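Local coordinates for entry-fusion complex associated protein OPG083 (Vaccinia virus, PDB 6CJ6) that serves as a component of the eleven-protein entry fusion complex, which carries the virion core into the host cytoplasm through membrane lipid mixing and subsequent pore formation, at residues Leu10-Phe14 with Val73-Leu77; Cys33-Ile37 with Asn141-Ala145. The contacts are given in a common frame with arbitrary orientation. Numbering follows the deposited sequence.

Contact 1 of 2, residues Leu10-Phe14 with Val73-Leu77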
loop_
_atom_site.group_PDB
_atom_site.type_symbol
_atom_site.label_atom_id
_atom_site.label_comp_id
_atom_site.label_asym_id
_atom_site.label_seq_id
_atom_site.Cartn_x
_atom_site.Cartn_y
_atom_site.Cartn_z
ATOM N N LEU A 10 5.756 9.660 -1.565
ATOM C CA LEU A 10 4.359 9.647 -1.985
ATOM C C LEU A 10 3.549 8.582 -1.257
ATOM O O LEU A 10 2.344 8.763 -1.051
ATOM C CB LEU A 10 4.251 9.448 -3.496
ATOM C CG LEU A 10 4.190 10.723 -4.333
ATOM C CD1 LEU A 10 3.907 10.387 -5.787
ATOM C CD2 LEU A 10 3.128 11.654 -3.778
ATOM N N TYR A 11 4.178 7.468 -0.868
ATOM C CA TYR A 11 3.434 6.440 -0.150
ATOM C C TYR A 11 2.873 6.968 1.162
ATOM O O TYR A 11 1.804 6.527 1.600
ATOM C CB TYR A 11 4.294 5.195 0.079
ATOM C CG TYR A 11 3.572 4.123 0.869
ATOM C CD1 TYR A 11 2.571 3.358 0.285
ATOM C CD2 TYR A 11 3.878 3.890 2.204
ATOM C CE1 TYR A 11 1.899 2.389 1.006
ATOM C CE2 TYR A 11 3.218 2.918 2.932
ATOM C CZ TYR A 11 2.232 2.169 2.327
ATOM O OH TYR A 11 1.571 1.202 3.048
ATOM N N ASN A 12 3.573 7.912 1.800
ATOM C CA ASN A 12 3.041 8.546 3.002
ATOM C C ASN A 12 1.697 9.206 2.721
ATOM O O ASN A 12 0.736 9.035 3.480
ATOM C CB ASN A 12 4.038 9.572 3.535
ATOM C CG ASN A 12 5.317 8.935 4.031
ATOM O OD1 ASN A 12 6.323 8.895 3.317
ATOM N ND2 ASN A 12 5.288 8.431 5.260
ATOM N N LEU A 13 1.609 9.966 1.628
ATOM C CA LEU A 13 0.341 10.594 1.274
ATOM C C LEU A 13 -0.719 9.549 0.952
ATOM O O LEU A 13 -1.888 9.704 1.328
ATOM C CB LEU A 13 0.537 11.550 0.097
ATOM C CG LEU A 13 1.601 12.630 0.297
ATOM C CD1 LEU A 13 1.609 13.604 -0.870
ATOM C CD2 LEU A 13 1.382 13.361 1.615
ATOM N N PHE A 14 -0.330 8.473 0.262
ATOM C CA PHE A 14 -1.291 7.435 -0.097
ATOM C C PHE A 14 -1.839 6.740 1.140
ATOM O O PHE A 14 -3.058 6.605 1.305
ATOM C CB PHE A 14 -0.644 6.420 -1.043
ATOM C CG PHE A 14 -1.407 5.126 -1.165
ATOM C CD1 PHE A 14 -2.476 5.014 -2.039
ATOM C CD2 PHE A 14 -1.054 4.022 -0.403
ATOM C CE1 PHE A 14 -3.180 3.827 -2.150
ATOM C CE2 PHE A 14 -1.753 2.836 -0.507
ATOM C CZ PHE A 14 -2.819 2.737 -1.384
ATOM N N VAL A 73 -3.791 10.569 -4.871
ATOM C CA VAL A 73 -2.433 10.984 -4.539
ATOM C C VAL A 73 -1.595 11.196 -5.794
ATOM O O VAL A 73 -0.781 12.124 -5.860
ATOM C CB VAL A 73 -1.794 9.979 -3.562
ATOM C CG1 VAL A 73 -0.275 10.033 -3.644
ATOM C CG2 VAL A 73 -2.266 10.264 -2.147
ATOM N N ILE A 74 -1.780 10.350 -6.811
ATOM C CA ILE A 74 -0.941 10.427 -8.001
ATOM C C ILE A 74 -1.188 11.700 -8.802
ATOM O O ILE A 74 -0.314 12.123 -9.566
ATOM C CB ILE A 74 -1.082 9.157 -8.863
ATOM C CG1 ILE A 74 0.248 8.824 -9.540
ATOM C CG2 ILE A 74 -2.194 9.320 -9.893
ATOM C CD1 ILE A 74 1.322 8.396 -8.571
ATOM N N SER A 75 -2.350 12.339 -8.635
ATOM C CA SER A 75 -2.665 13.536 -9.407
ATOM C C SER A 75 -1.703 14.685 -9.130
ATOM O O SER A 75 -1.623 15.619 -9.936
ATOM C CB SER A 75 -4.107 13.975 -9.145
ATOM O OG SER A 75 -5.022 12.993 -9.599
ATOM N N LEU A 76 -0.973 14.641 -8.019
ATOM C CA LEU A 76 -0.002 15.674 -7.690
ATOM C C LEU A 76 1.279 15.563 -8.510
ATOM O O LEU A 76 2.231 16.308 -8.253
ATOM C CB LEU A 76 0.306 15.652 -6.188
ATOM C CG LEU A 76 -0.912 15.913 -5.294
ATOM C CD1 LEU A 76 -0.598 15.656 -3.829
ATOM C CD2 LEU A 76 -1.423 17.333 -5.496
ATOM N N LEU A 77 1.322 14.662 -9.482
ATOM C CA LEU A 77 2.470 14.468 -10.350
ATOM C C LEU A 77 2.176 15.003 -11.742
ATOM O O LEU A 77 1.014 15.098 -12.148
ATOM C CB LEU A 77 2.802 12.973 -10.466
ATOM C CG LEU A 77 3.427 12.287 -9.252
ATOM C CD1 LEU A 77 3.762 10.843 -9.585
ATOM C CD2 LEU A 77 4.668 13.036 -8.791
#

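Contact 2 of 2, residues Cys33-Ile37 with Asn141-Ala145. With EDO (1,2-ethanediol), chain P.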
loop_
_atom_site.group_PDB
_atom_site.type_symbol
_atom_site.label_atom_id
_atom_site.label_comp_id
_atom_site.label_asym_id
_atom_site.label_seq_id
_atom_site.Cartn_x
_atom_site.Cartn_y
_atom_site.Cartn_z
ATOM N N CYS A 33 -9.596 -11.682 11.057
ATOM C CA CYS A 33 -8.524 -11.545 10.080
ATOM C C CYS A 33 -8.087 -12.926 9.612
ATOM O O CYS A 33 -7.483 -13.687 10.376
ATOM C CB CYS A 33 -7.330 -10.786 10.668
ATOM S SG CYS A 33 -7.614 -9.030 11.016
ATOM N N ALA A 34 -8.407 -13.264 8.362
ATOM C CA ALA A 34 -8.069 -14.580 7.836
ATOM C C ALA A 34 -6.572 -14.756 7.634
ATOM O O ALA A 34 -6.095 -15.896 7.593
ATOM C CB ALA A 34 -8.805 -14.819 6.516
ATOM N N ILE A 35 -5.826 -13.662 7.508
ATOM C CA ILE A 35 -4.390 -13.712 7.267
ATOM C C ILE A 35 -3.724 -12.613 8.084
ATOM O O ILE A 35 -4.345 -11.602 8.427
ATOM C CB ILE A 35 -4.060 -13.592 5.758
ATOM C CG1 ILE A 35 -2.755 -14.320 5.430
ATOM C CG2 ILE A 35 -3.973 -12.135 5.335
ATOM C CD1 ILE A 35 -2.401 -14.313 3.960
ATOM N N HIS A 36 -2.451 -12.823 8.410
ATOM C CA HIS A 36 -1.672 -11.863 9.179
ATOM C C HIS A 36 -0.313 -11.662 8.528
ATOM O O HIS A 36 0.206 -12.548 7.844
ATOM C CB HIS A 36 -1.475 -12.324 10.625
ATOM C CG HIS A 36 -2.737 -12.346 11.427
ATOM N ND1 HIS A 36 -3.581 -13.435 11.457
ATOM C CD2 HIS A 36 -3.303 -11.408 12.223
ATOM C CE1 HIS A 36 -4.612 -13.169 12.240
ATOM N NE2 HIS A 36 -4.467 -11.945 12.717
ATOM N N ILE A 37 0.256 -10.479 8.746
ATOM C CA ILE A 37 1.599 -10.167 8.266
ATOM C C ILE A 37 2.591 -10.699 9.294
ATOM O O ILE A 37 2.644 -10.213 10.426
ATOM C CB ILE A 37 1.782 -8.662 8.052
ATOM C CG1 ILE A 37 0.739 -8.129 7.071
ATOM C CG2 ILE A 37 3.189 -8.369 7.549
ATOM C CD1 ILE A 37 0.837 -8.732 5.694
ATOM N N ASN A 141 -2.357 -4.464 7.425
ATOM C CA ASN A 141 -2.892 -5.758 7.026
ATOM C C ASN A 141 -4.411 -5.667 6.994
ATOM O O ASN A 141 -5.033 -5.309 8.000
ATOM C CB ASN A 141 -2.476 -6.834 8.026
ATOM C CG ASN A 141 -3.126 -8.175 7.738
ATOM O OD1 ASN A 141 -3.297 -8.553 6.577
ATOM N ND2 ASN A 141 -3.509 -8.892 8.790
ATOM N N THR A 142 -5.011 -5.996 5.851
ATOM C CA THR A 142 -6.464 -6.074 5.758
ATOM C C THR A 142 -6.979 -7.508 5.739
ATOM O O THR A 142 -8.110 -7.746 5.305
ATOM C CB THR A 142 -7.000 -5.285 4.564
ATOM O OG1 THR A 142 -6.339 -5.711 3.364
ATOM C CG2 THR A 142 -6.810 -3.788 4.788
ATOM N N GLY A 143 -6.182 -8.464 6.211
ATOM C CA GLY A 143 -6.650 -9.828 6.331
ATOM C C GLY A 143 -6.967 -10.516 5.026
ATOM O O GLY A 143 -7.699 -11.508 5.020
ATOM N N SER A 144 -6.438 -10.017 3.916
ATOM C CA SER A 144 -6.593 -10.652 2.618
ATOM C C SER A 144 -5.228 -10.738 1.962
ATOM O O SER A 144 -4.489 -9.749 1.932
ATOM C CB SER A 144 -7.538 -9.846 1.729
ATOM O OG SER A 144 -7.349 -10.170 0.370
ATOM N N ALA A 145 -4.891 -11.919 1.445
ATOM C CA ALA A 145 -3.626 -12.071 0.739
ATOM C C ALA A 145 -3.607 -11.238 -0.537
ATOM O O ALA A 145 -2.573 -10.663 -0.897
ATOM C CB ALA A 145 -3.367 -13.544 0.430
HETATM C C1 EDO P . -7.496 -8.696 14.745
HETATM O O1 EDO P . -7.474 -7.309 14.389
HETATM C C2 EDO P . -6.460 -9.448 13.919
HETATM O O2 EDO P . -6.307 -10.775 14.438
HETATM O O HOH W 1 -10.223 -10.979 6.836
#

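Contact 1 of 2, residues Leu10-Phe14 with Val73-Leu77
Val-73 pushes its two methyls onto the flank of helix 10-24, lying over Leu-10, Leu-13 and the peptide between Leu-13 and Phe-14. This is helix-to-helix packing within the helical bundle of the L1R/F9 fold: helix 10-24 meets the C-terminal part of helix 59-74 and the bend that follows. Leu-10, Leu-13 and Phe-14 stand three and four positions apart, so they come up on one side of the helix, and Val-73 fits among them. Its CG1 lies 3.8 Å from Leu-10 CD2, and its CG2 is 3.8 Å from Leu-13 CB.

Past Val-73, a type I turn from Ile-74 to Leu-77, closed by Leu-77 N to Ile-74 O at 3.0 Å, folds the chain so that further apolar groups come back to the helix. Leu-77 CD1 touches Leu-10 CD1 at 3.8 Å. Ile-74 sends its CA-to-CB bond away, yet its CD1 ends 4.3 Å from the same Leu-10 CD1. Nearer the surface, Leu-76 CD1 sits a looser 4.2 Å from Leu-13 CD1.

The ring of Phe-14 heads elsewhere, into helix 145-158 at Ile-154 and Leu-158 and onto Met-66 of helix 59-74. Tyr-11 packs on Leu-151 and Val-155 of helix 145-158 and its OH bonds to Gln-138 O of strand 133-141, while Asn-12 ND2 bonds to Leu-136 O. The valine's approach is tight enough to touch main chain: Val-73 CG2 is 3.5 Å from Leu-13 C and 3.6 Å from Phe-14 N, the amide that bonds to Leu-10 O.

Contact 2 of 2, residues Cys33-Ile37 with Asn141-Ala145
Asn-141, at the end of strand 133-141, has its CA-to-CB bond toward the other segment: ND2 donates to Ile-35 O at 2.9 Å and also bonds to Asn-53 OD1, while Asn-141 CB lies 3.6 Å from Ile-37 CG1. The neighbouring His-36 turns outward, its NE2 hydrogen-bonded to 1,2-ethanediol O2 at 2.8 Å. Asn-141 OD1 accepts from Gly-143 N at 2.9 Å, an Asx turn that bends the chain through Thr-142, which faces away. Here a strand of the alpha/beta L1R/F9 fold gives way to helix 145-158, next to the loop that leads into edge strand 36-41, in which Cys-33 is tied to Cys-55 by a disulfide. Gly-143 has a positive phi of 65°, and its CA makes a CA-H...O contact of 3.6 Å with Ile-35 O; a CB here would crowd the CA of Cys-33. A water accepts from Ala-34 N at 3.3 Å and lies 3.2 Å from Gly-143 O. Ile-35 CG2 presses on the next peptide, 3.4 Å from Gly-143 C and 3.5 Å from Ser-144 N. Ser-144 is the helix N-cap, its OG bonded to Ala-147 N and Glu-146 OE2. Ala-145 opens the helix with its CB 3.7 Å from Ile-35 CD1.

In the fold
The two contacts sit on opposite sides of the chain's centre, their own centres about 24 Å apart. Contact 1 belongs to the helical layer and is the more buried: aliphatic groups fill the gap between helix 10-24 and the end region of helix 59-74 with its following turn, Leu-76 being the one exposed residue among those that touch and Leu-13 and Leu-77 partly so. Contact 2 joins loop to strand end at the margin of the sheets, where an asparagine side chain, a glycine and a water do much of the work. Strand 133-141 and helix 145-158 relate them. The strand accepts bonds from Tyr-11 and Asn-12 beside contact 1 and ends in contact 2; the helix starts in contact 2 and farther along packs on Phe-14.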